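Local coordinates for chitin elicitor-binding protein (Oryza sativa subsp. japonica, PDB 5JCD), which binds chitin oligosaccharides at the rice cell surface through its LysM-containing ectodomain and takes part in relaying the elicitor signal for defence responses, at residues Phe104-Asn114 against Gln126-Cys134; Asn143-Lys153 against Leu183-Pro194. All blocks are in the same frame, centred on the assembly; numbering follows the deposited sequence.

Contact 1 (Phe104-Asn114 against Gln126-Cys134); sequences FVTYQEIAAAN and QTLWIPLPC
With CG of Asn114 beside its backbone N, anti to the carbonyl carbon (chi1 -66°), the amide reaches from the end of helix 107-113 to the backbone of Trp129, whose indole is turned the other way, CG anti to N (chi1 169°). OD1 of Asn114 accepts from Trp129 N at 2.6 Å, on a lone pair in the carbonyl plane, while ND2 of Asn114 gives a hydrogen to Trp129 O at 3.0 Å, tilted from that carbonyl's plane. ND2 of Asn114 also donates to Ile110 O (2.8 Å), in the amide plane. Three bonds, one of them back to its own helix, fix the rotation of this amide, and Asn114 is a chitin-binding residue, as is Thr127 on the facing strand. Ala113 sets its CB 3.8 Å from CE3 of Trp129, and the Ala113 carbonyl oxygen reaches the indole edge near the ring plane. The same methyl rests on CG of Pro131, whose CB lies over one indole face toward the rim. The side chains of Ile110 and Ile130 lie side by side, with CD1 of Ile110 4.1 Å from CD1 of Ile130, and Phe104 CB meets Pro133 CD at 3.9 Å. Thr106 and Glu109 form a capping box: Thr106 OG1 accepts from Glu109 N, Thr106 N gives to Glu109 OE1, and Glu109 OE2 bonds to Asn2 N. Trp129 NE1 bonds to Ser79 O, and Arg81 makes a cation-pi contact with the indole. Within this first LysM region, Leu93 of helix 93-100 packs against Ile110 and Leu128, and strand 84-86 pairs with strand 127-129.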
loop_
_atom_site.group_PDB
_atom_site.type_symbol
_atom_site.label_atom_id
_atom_site.label_comp_id
_atom_site.label_asym_id
_atom_site.label_seq_id
_atom_site.Cartn_x
_atom_site.Cartn_y
_atom_site.Cartn_z
ATOM N N PHE A 104 -1.302 -6.560 -0.690
ATOM C CA PHE A 104 -0.133 -5.676 -0.703
ATOM C C PHE A 104 0.978 -6.251 0.152
ATOM O O PHE A 104 2.139 -5.894 -0.012
ATOM C CB PHE A 104 -0.461 -4.244 -0.239
ATOM C CG PHE A 104 -1.082 -3.397 -1.299
ATOM C CD1 PHE A 104 -0.421 -3.183 -2.504
ATOM C CD2 PHE A 104 -2.313 -2.795 -1.094
ATOM C CE1 PHE A 104 -0.988 -2.396 -3.507
ATOM C CE2 PHE A 104 -2.890 -2.014 -2.091
ATOM C CZ PHE A 104 -2.223 -1.810 -3.297
ATOM N N VAL A 105 0.612 -7.113 1.097
ATOM C CA VAL A 105 1.595 -7.885 1.849
ATOM C C VAL A 105 1.273 -9.374 1.757
ATOM O O VAL A 105 0.121 -9.748 1.523
ATOM C CB VAL A 105 1.602 -7.495 3.327
ATOM C CG1 VAL A 105 1.882 -6.003 3.473
ATOM C CG2 VAL A 105 0.268 -7.856 3.983
ATOM N N THR A 106 2.271 -10.228 1.970
ATOM C CA THR A 106 2.003 -11.667 2.118
ATOM C C THR A 106 1.866 -12.022 3.580
ATOM O O THR A 106 2.261 -11.244 4.456
ATOM C CB THR A 106 3.137 -12.512 1.572
ATOM O OG1 THR A 106 4.296 -12.293 2.384
ATOM C CG2 THR A 106 3.447 -12.129 0.152
ATOM N N TYR A 107 1.324 -13.204 3.855
ATOM C CA TYR A 107 1.141 -13.627 5.251
ATOM C C TYR A 107 2.489 -13.826 5.923
ATOM O O TYR A 107 2.627 -13.620 7.136
ATOM C CB TYR A 107 0.246 -14.881 5.351
ATOM C CG TYR A 107 0.909 -16.145 4.848
ATOM C CD1 TYR A 107 1.804 -16.853 5.641
ATOM C CD2 TYR A 107 0.641 -16.626 3.574
ATOM C CE1 TYR A 107 2.417 -17.998 5.175
ATOM C CE2 TYR A 107 1.248 -17.768 3.095
ATOM C CZ TYR A 107 2.136 -18.452 3.903
ATOM O OH TYR A 107 2.747 -19.595 3.445
ATOM N N GLN A 108 3.489 -14.190 5.120
ATOM C CA GLN A 108 4.870 -14.283 5.586
ATOM C C GLN A 108 5.368 -12.933 6.102
ATOM O O GLN A 108 5.969 -12.856 7.176
ATOM C CB GLN A 108 5.798 -14.715 4.448
ATOM C CG GLN A 108 5.579 -16.100 3.855
ATOM C CD GLN A 108 4.562 -16.114 2.727
ATOM O OE1 GLN A 108 3.590 -15.371 2.747
ATOM N NE2 GLN A 108 4.822 -16.921 1.707
ATOM N N GLU A 109 5.112 -11.867 5.342
ATOM C CA GLU A 109 5.512 -10.527 5.769
ATOM C C GLU A 109 4.764 -10.112 7.007
ATOM O O GLU A 109 5.325 -9.469 7.879
ATOM C CB GLU A 109 5.322 -9.485 4.655
ATOM C CG GLU A 109 6.335 -9.628 3.546
ATOM C CD GLU A 109 5.929 -8.901 2.286
ATOM O OE1 GLU A 109 4.727 -8.596 2.128
ATOM O OE2 GLU A 109 6.802 -8.698 1.421
ATOM N N ILE A 110 3.480 -10.444 7.076
ATOM C CA ILE A 110 2.754 -10.159 8.306
ATOM C C ILE A 110 3.340 -10.991 9.444
ATOM O O ILE A 110 3.357 -10.563 10.594
ATOM C CB ILE A 110 1.255 -10.430 8.176
ATOM C CG1 ILE A 110 0.702 -9.683 6.964
ATOM C CG2 ILE A 110 0.534 -10.030 9.465
ATOM C CD1 ILE A 110 -0.775 -9.834 6.787
ATOM N N ALA A 111 3.840 -12.176 9.108
ATOM C CA ALA A 111 4.440 -13.041 10.108
ATOM C C ALA A 111 5.743 -12.447 10.654
ATOM O O ALA A 111 5.889 -12.254 11.869
ATOM C CB ALA A 111 4.667 -14.443 9.543
ATOM N N ALA A 112 6.671 -12.128 9.755
ATOM C CA ALA A 112 7.963 -11.584 10.172
ATOM C C ALA A 112 7.825 -10.278 10.953
ATOM O O ALA A 112 8.498 -10.085 11.964
ATOM C CB ALA A 112 8.865 -11.379 8.964
ATOM N N ALA A 113 6.912 -9.416 10.512
ATOM C CA ALA A 113 6.710 -8.106 11.122
ATOM C C ALA A 113 6.180 -8.141 12.558
ATOM O O ALA A 113 6.439 -7.228 13.342
ATOM C CB ALA A 113 5.785 -7.264 10.244
ATOM N N ASN A 114 5.428 -9.173 12.913
ATOM C CA ASN A 114 4.857 -9.209 14.254
ATOM C C ASN A 114 5.586 -10.173 15.177
ATOM O O ASN A 114 5.114 -10.479 16.272
ATOM C CB ASN A 114 3.364 -9.508 14.195
ATOM C CG ASN A 114 2.578 -8.399 13.525
ATOM O OD1 ASN A 114 2.141 -7.451 14.176
ATOM N ND2 ASN A 114 2.390 -8.516 12.212
ATOM N N GLN A 126 -6.163 -10.085 19.051
ATOM C CA GLN A 126 -4.755 -9.729 19.000
ATOM C C GLN A 126 -4.538 -8.601 17.969
ATOM O O GLN A 126 -5.228 -8.546 16.946
ATOM C CB GLN A 126 -3.947 -10.959 18.592
ATOM C CG GLN A 126 -2.476 -10.717 18.303
ATOM C CD GLN A 126 -1.795 -11.966 17.791
ATOM O OE1 GLN A 126 -2.444 -12.982 17.548
ATOM N NE2 GLN A 126 -0.485 -11.905 17.640
ATOM N N THR A 127 -3.609 -7.689 18.252
ATOM C CA THR A 127 -3.298 -6.623 17.308
ATOM C C THR A 127 -2.093 -6.983 16.444
ATOM O O THR A 127 -1.051 -7.416 16.946
ATOM C CB THR A 127 -2.990 -5.298 18.006
ATOM O OG1 THR A 127 -1.956 -5.520 18.966
ATOM C CG2 THR A 127 -4.231 -4.724 18.698
ATOM N N LEU A 128 -2.248 -6.795 15.138
ATOM C CA LEU A 128 -1.185 -7.076 14.181
ATOM C C LEU A 128 -0.761 -5.779 13.484
ATOM O O LEU A 128 -1.608 -4.970 13.081
ATOM C CB LEU A 128 -1.662 -8.085 13.130
ATOM C CG LEU A 128 -2.146 -9.480 13.523
ATOM C CD1 LEU A 128 -2.786 -10.172 12.327
ATOM C CD2 LEU A 128 -0.983 -10.303 14.046
ATOM N N TRP A 129 0.546 -5.568 13.367
ATOM C CA TRP A 129 1.069 -4.477 12.546
ATOM C C TRP A 129 1.104 -4.942 11.101
ATOM O O TRP A 129 1.784 -5.913 10.785
ATOM C CB TRP A 129 2.486 -4.097 12.984
ATOM C CG TRP A 129 3.190 -3.161 12.022
ATOM C CD1 TRP A 129 2.617 -2.149 11.290
ATOM C CD2 TRP A 129 4.582 -3.178 11.658
ATOM N NE1 TRP A 129 3.567 -1.525 10.520
ATOM C CE2 TRP A 129 4.782 -2.131 10.720
ATOM C CE3 TRP A 129 5.683 -3.963 12.043
ATOM C CZ2 TRP A 129 6.038 -1.848 10.154
ATOM C CZ3 TRP A 129 6.937 -3.681 11.480
ATOM C CH2 TRP A 129 7.100 -2.630 10.538
ATOM N N ILE A 130 0.408 -4.235 10.219
ATOM C CA ILE A 130 0.439 -4.561 8.799
ATOM C C ILE A 130 1.486 -3.679 8.087
ATOM O O ILE A 130 1.301 -2.474 7.952
ATOM C CB ILE A 130 -0.954 -4.338 8.164
ATOM C CG1 ILE A 130 -2.044 -5.068 8.961
ATOM C CG2 ILE A 130 -0.962 -4.741 6.700
ATOM C CD1 ILE A 130 -1.863 -6.586 9.052
ATOM N N PRO A 131 2.589 -4.280 7.622
ATOM C CA PRO A 131 3.648 -3.500 6.974
ATOM C C PRO A 131 3.383 -3.214 5.491
ATOM O O PRO A 131 4.005 -3.837 4.639
ATOM C CB PRO A 131 4.856 -4.426 7.081
ATOM C CG PRO A 131 4.244 -5.810 6.974
ATOM C CD PRO A 131 2.907 -5.715 7.674
ATOM N N LEU A 132 2.495 -2.277 5.184
ATOM C CA LEU A 132 2.286 -1.861 3.788
ATOM C C LEU A 132 3.601 -1.465 3.114
ATOM O O LEU A 132 4.459 -0.785 3.710
ATOM C CB LEU A 132 1.300 -0.696 3.731
ATOM C CG LEU A 132 -0.023 -0.977 4.446
ATOM C CD1 LEU A 132 -0.857 0.267 4.528
ATOM C CD2 LEU A 132 -0.786 -2.069 3.688
ATOM N N PRO A 133 3.777 -1.903 1.867
ATOM C CA PRO A 133 5.045 -1.669 1.177
ATOM C C PRO A 133 5.236 -0.208 0.734
ATOM O O PRO A 133 4.318 0.455 0.235
ATOM C CB PRO A 133 4.948 -2.601 -0.031
ATOM C CG PRO A 133 3.487 -2.651 -0.325
ATOM C CD PRO A 133 2.766 -2.508 0.984
ATOM N N CYS A 134 6.453 0.279 0.915
ATOM C CA CYS A 134 6.765 1.653 0.588
ATOM C C CYS A 134 8.261 1.809 0.457
ATOM O O CYS A 134 9.014 0.861 0.644
ATOM C CB CYS A 134 6.230 2.615 1.670
ATOM S SG CYS A 134 6.876 2.357 3.360
#

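Contact 2 (Asn143-Lys153 against Leu183-Pro194); sequences NVMHLAYSVGK and LQMGQILDVPLP
The imidazole of His146 meets the carboxylate of Asp190 at its edge: OD1 of Asp190 lies in the ring plane, 2.7 Å from ND1 of His146, and receives a nearly straight bond (165°) on its syn lone pair, with the two planes turned 55° apart. CB of Pro192 approaches the same ring obliquely. NE2 of His146 donates to Asp137 O, and OD2 of Asp190 holds Arg174 in a salt bridge, which would be expected to favour a charged carboxylate. Replacing this aspartate by alanine would probably leave ND1 of His146 without its acceptor and take away the carboxylate paired with Arg174. On the sheet face carrying Leu147, Tyr149 and Leu193, Leu147 CB packs on Leu193 CD1 at 3.7 Å and Tyr149 CB on Val191 CG2. Val151, with CG1 anti to its N (chi1 171°), puts that methyl 3.6 Å from Leu183 CD2 and CG2 against Leu189 CD1. Paired backbone bonds join Met145 to Leu193, Leu147 to Val191 and Tyr149 to Leu189; beyond, the type II turn Gln184-Gln187 adds Gly186 N to Val151 O. This antiparallel strand pair, part of a larger mixed sheet and separated in sequence by two helices, fits the βααβ LysM fold, with chitin-binding Leu183, Gln184 and Met185 at its turn end.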
loop_
_atom_site.group_PDB
_atom_site.type_symbol
_atom_site.label_atom_id
_atom_site.label_comp_id
_atom_site.label_asym_id
_atom_site.label_seq_id
_atom_site.Cartn_x
_atom_site.Cartn_y
_atom_site.Cartn_z
ATOM N N ASN A 143 12.937 13.643 -6.108
ATOM C CA ASN A 143 12.028 13.236 -5.053
ATOM C C ASN A 143 10.700 12.734 -5.599
ATOM O O ASN A 143 10.104 13.336 -6.493
ATOM C CB ASN A 143 11.823 14.362 -4.043
ATOM C CG ASN A 143 12.985 14.468 -3.074
ATOM O OD1 ASN A 143 13.872 15.309 -3.219
ATOM N ND2 ASN A 143 12.997 13.578 -2.080
ATOM N N VAL A 144 10.265 11.595 -5.071
ATOM C CA VAL A 144 9.024 10.976 -5.527
ATOM C C VAL A 144 8.177 10.527 -4.342
ATOM O O VAL A 144 8.677 10.311 -3.245
ATOM C CB VAL A 144 9.295 9.740 -6.415
ATOM C CG1 VAL A 144 9.667 10.153 -7.838
ATOM C CG2 VAL A 144 10.365 8.863 -5.787
ATOM N N MET A 145 6.887 10.371 -4.589
ATOM C CA MET A 145 6.023 9.681 -3.666
ATOM C C MET A 145 5.787 8.263 -4.179
ATOM O O MET A 145 5.269 8.082 -5.281
ATOM C CB MET A 145 4.678 10.403 -3.539
ATOM C CG MET A 145 3.870 9.901 -2.328
ATOM S SD MET A 145 2.107 10.095 -2.495
ATOM C CE MET A 145 1.966 11.814 -2.952
ATOM N N HIS A 146 6.198 7.267 -3.406
ATOM C CA HIS A 146 5.964 5.879 -3.809
ATOM C C HIS A 146 4.533 5.392 -3.578
ATOM O O HIS A 146 4.001 5.454 -2.476
ATOM C CB HIS A 146 6.960 4.953 -3.133
ATOM C CG HIS A 146 8.364 5.155 -3.611
ATOM N ND1 HIS A 146 8.910 4.435 -4.643
ATOM C CD2 HIS A 146 9.329 6.004 -3.185
ATOM C CE1 HIS A 146 10.164 4.816 -4.831
ATOM N NE2 HIS A 146 10.438 5.767 -3.962
ATOM N N LEU A 147 3.935 4.885 -4.643
ATOM C CA LEU A 147 2.568 4.396 -4.632
ATOM C C LEU A 147 2.552 2.910 -4.933
ATOM O O LEU A 147 3.108 2.467 -5.944
ATOM C CB LEU A 147 1.751 5.116 -5.693
ATOM C CG LEU A 147 0.313 4.661 -5.937
ATOM C CD1 LEU A 147 -0.561 4.973 -4.730
ATOM C CD2 LEU A 147 -0.282 5.298 -7.200
ATOM N N ALA A 148 1.943 2.149 -4.030
ATOM C CA ALA A 148 1.741 0.720 -4.218
ATOM C C ALA A 148 0.517 0.535 -5.066
ATOM O O ALA A 148 -0.563 1.026 -4.711
ATOM C CB ALA A 148 1.563 0.016 -2.880
ATOM N N TYR A 149 0.690 -0.164 -6.188
ATOM C CA TYR A 149 -0.354 -0.298 -7.199
ATOM C C TYR A 149 -0.602 -1.764 -7.563
ATOM O O TYR A 149 0.345 -2.490 -7.910
ATOM C CB TYR A 149 0.061 0.465 -8.444
ATOM C CG TYR A 149 -0.950 0.425 -9.535
ATOM C CD1 TYR A 149 -2.025 1.306 -9.534
ATOM C CD2 TYR A 149 -0.825 -0.472 -10.593
ATOM C CE1 TYR A 149 -2.978 1.278 -10.541
ATOM C CE2 TYR A 149 -1.769 -0.501 -11.621
ATOM C CZ TYR A 149 -2.844 0.372 -11.573
ATOM O OH TYR A 149 -3.778 0.372 -12.553
ATOM N N SER A 150 -1.860 -2.204 -7.457
ATOM C CA SER A 150 -2.231 -3.554 -7.846
ATOM C C SER A 150 -2.716 -3.587 -9.296
ATOM O O SER A 150 -3.747 -3.013 -9.611
ATOM C CB SER A 150 -3.319 -4.104 -6.913
ATOM O OG SER A 150 -3.708 -5.416 -7.298
ATOM N N VAL A 151 -1.986 -4.291 -10.157
ATOM C CA VAL A 151 -2.297 -4.335 -11.577
ATOM C C VAL A 151 -3.696 -4.914 -11.846
ATOM O O VAL A 151 -4.079 -5.989 -11.343
ATOM C CB VAL A 151 -1.261 -5.191 -12.353
ATOM C CG1 VAL A 151 -1.725 -5.403 -13.767
ATOM C CG2 VAL A 151 0.139 -4.553 -12.320
ATOM N N GLY A 152 -4.461 -4.175 -12.628
ATOM C CA GLY A 152 -5.782 -4.584 -13.046
ATOM C C GLY A 152 -5.748 -5.529 -14.231
ATOM O O GLY A 152 -4.748 -5.608 -14.938
ATOM N N LYS A 153 -6.832 -6.266 -14.432
ATOM C CA LYS A 153 -6.924 -7.195 -15.550
ATOM C C LYS A 153 -6.934 -6.472 -16.892
ATOM O O LYS A 153 -7.707 -5.542 -17.105
ATOM C CB LYS A 153 -8.175 -8.068 -15.403
ATOM C CG LYS A 153 -8.879 -8.435 -16.701
ATOM C CD LYS A 153 -9.684 -9.723 -16.537
ATOM C CE LYS A 153 -8.760 -10.952 -16.450
ATOM N NZ LYS A 153 -8.555 -11.642 -17.775
ATOM N N LEU A 183 3.066 -9.350 -17.358
ATOM C CA LEU A 183 2.413 -8.637 -16.252
ATOM C C LEU A 183 1.192 -9.424 -15.770
ATOM O O LEU A 183 0.318 -9.750 -16.550
ATOM C CB LEU A 183 1.968 -7.237 -16.704
ATOM C CG LEU A 183 1.712 -6.189 -15.623
ATOM C CD1 LEU A 183 3.020 -5.789 -15.000
ATOM C CD2 LEU A 183 0.978 -4.962 -16.144
ATOM N N GLN A 184 1.133 -9.743 -14.487
ATOM C CA GLN A 184 -0.040 -10.427 -13.956
ATOM C C GLN A 184 -1.036 -9.534 -13.240
ATOM O O GLN A 184 -0.672 -8.545 -12.596
ATOM C CB GLN A 184 0.390 -11.557 -13.039
ATOM C CG GLN A 184 0.827 -12.761 -13.811
ATOM C CD GLN A 184 1.344 -13.837 -12.925
ATOM O OE1 GLN A 184 1.429 -13.662 -11.710
ATOM N NE2 GLN A 184 1.644 -14.992 -13.512
ATOM N N MET A 185 -2.302 -9.900 -13.365
ATOM C CA MET A 185 -3.345 -9.279 -12.580
ATOM C C MET A 185 -3.008 -9.470 -11.096
ATOM O O MET A 185 -2.618 -10.553 -10.671
ATOM C CB MET A 185 -4.676 -9.920 -12.910
ATOM C CG MET A 185 -5.863 -9.320 -12.180
ATOM S SD MET A 185 -7.340 -10.338 -12.375
ATOM C CE MET A 185 -8.640 -9.238 -11.804
ATOM N N GLY A 186 -3.098 -8.391 -10.320
ATOM C CA GLY A 186 -2.859 -8.478 -8.894
ATOM C C GLY A 186 -1.392 -8.390 -8.516
ATOM O O GLY A 186 -1.066 -8.320 -7.341
ATOM N N GLN A 187 -0.513 -8.345 -9.508
ATOM C CA GLN A 187 0.887 -8.015 -9.252
ATOM C C GLN A 187 0.988 -6.605 -8.641
ATOM O O GLN A 187 0.375 -5.656 -9.120
ATOM C CB GLN A 187 1.692 -8.032 -10.553
ATOM C CG GLN A 187 3.195 -7.849 -10.344
ATOM C CD GLN A 187 4.000 -8.191 -11.598
ATOM O OE1 GLN A 187 3.442 -8.617 -12.615
ATOM N NE2 GLN A 187 5.315 -8.024 -11.524
ATOM N N ILE A 188 1.774 -6.491 -7.588
ATOM C CA ILE A 188 1.955 -5.247 -6.881
ATOM C C ILE A 188 3.148 -4.467 -7.418
ATOM O O ILE A 188 4.280 -4.918 -7.320
ATOM C CB ILE A 188 2.190 -5.508 -5.389
ATOM C CG1 ILE A 188 1.077 -6.402 -4.827
ATOM C CG2 ILE A 188 2.311 -4.201 -4.640
ATOM C CD1 ILE A 188 -0.316 -5.826 -4.951
ATOM N N LEU A 189 2.889 -3.282 -7.950
ATOM C CA LEU A 189 3.940 -2.436 -8.487
ATOM C C LEU A 189 4.261 -1.244 -7.556
ATOM O O LEU A 189 3.370 -0.635 -6.968
ATOM C CB LEU A 189 3.508 -1.910 -9.865
ATOM C CG LEU A 189 3.274 -2.908 -11.014
ATOM C CD1 LEU A 189 2.949 -2.190 -12.324
ATOM C CD2 LEU A 189 4.493 -3.763 -11.230
ATOM N N ASP A 190 5.543 -0.913 -7.477
ATOM C CA ASP A 190 6.051 0.278 -6.804
ATOM C C ASP A 190 6.139 1.377 -7.857
ATOM O O ASP A 190 7.023 1.355 -8.698
ATOM C CB ASP A 190 7.441 0.008 -6.216
ATOM C CG ASP A 190 8.111 1.271 -5.611
ATOM O OD1 ASP A 190 7.527 2.375 -5.661
ATOM O OD2 ASP A 190 9.247 1.154 -5.098
ATOM N N VAL A 191 5.199 2.315 -7.814
ATOM C CA VAL A 191 5.139 3.406 -8.782
ATOM C C VAL A 191 5.720 4.714 -8.228
ATOM O O VAL A 191 5.158 5.308 -7.304
ATOM C CB VAL A 191 3.690 3.649 -9.197
ATOM C CG1 VAL A 191 3.637 4.619 -10.345
ATOM C CG2 VAL A 191 3.066 2.341 -9.618
ATOM N N PRO A 192 6.870 5.150 -8.754
ATOM C CA PRO A 192 7.447 6.386 -8.209
ATOM C C PRO A 192 6.823 7.663 -8.802
ATOM O O PRO A 192 7.266 8.150 -9.836
ATOM C CB PRO A 192 8.930 6.277 -8.589
ATOM C CG PRO A 192 9.005 5.243 -9.668
ATOM C CD PRO A 192 7.663 4.621 -9.869
ATOM N N LEU A 193 5.803 8.194 -8.137
ATOM C CA LEU A 193 5.129 9.407 -8.591
ATOM C C LEU A 193 6.066 10.602 -8.517
ATOM O O LEU A 193 6.586 10.929 -7.432
ATOM C CB LEU A 193 3.858 9.698 -7.775
ATOM C CG LEU A 193 2.557 8.955 -8.042
ATOM C CD1 LEU A 193 2.773 7.494 -8.359
ATOM C CD2 LEU A 193 1.609 9.128 -6.864
ATOM N N PRO A 194 6.271 11.259 -9.675
ATOM C CA PRO A 194 7.172 12.395 -9.901
ATOM C C PRO A 194 6.886 13.487 -8.891
ATOM O O PRO A 194 7.805 14.186 -8.458
ATOM C CB PRO A 194 6.812 12.893 -11.303
ATOM C CG PRO A 194 5.799 11.976 -11.841
ATOM C CD PRO A 194 5.537 10.868 -10.889
#

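Overall arrangement
From the N terminus, the chain runs through strand 12-20 and strand 63-72 before it reaches the first LysM region, where contact 1 closes a short loop of 11 residues without helix or strand, just after helix 107-113. Strand 133-134 then leads on to strand 145-150, which opens contact 2; this closes a longer loop holding helices 157-163 and 168-174. The two closures follow in series, neither enclosing nor crossing the other, on opposite sides of the chain's centre, about 18 Å apart between centres. Phe104 bridges them, its ring packing on Ala148 and Ile188. Contact 1 reaches, through strand 133-134, the mixed sheet to which both strands of contact 2 belong.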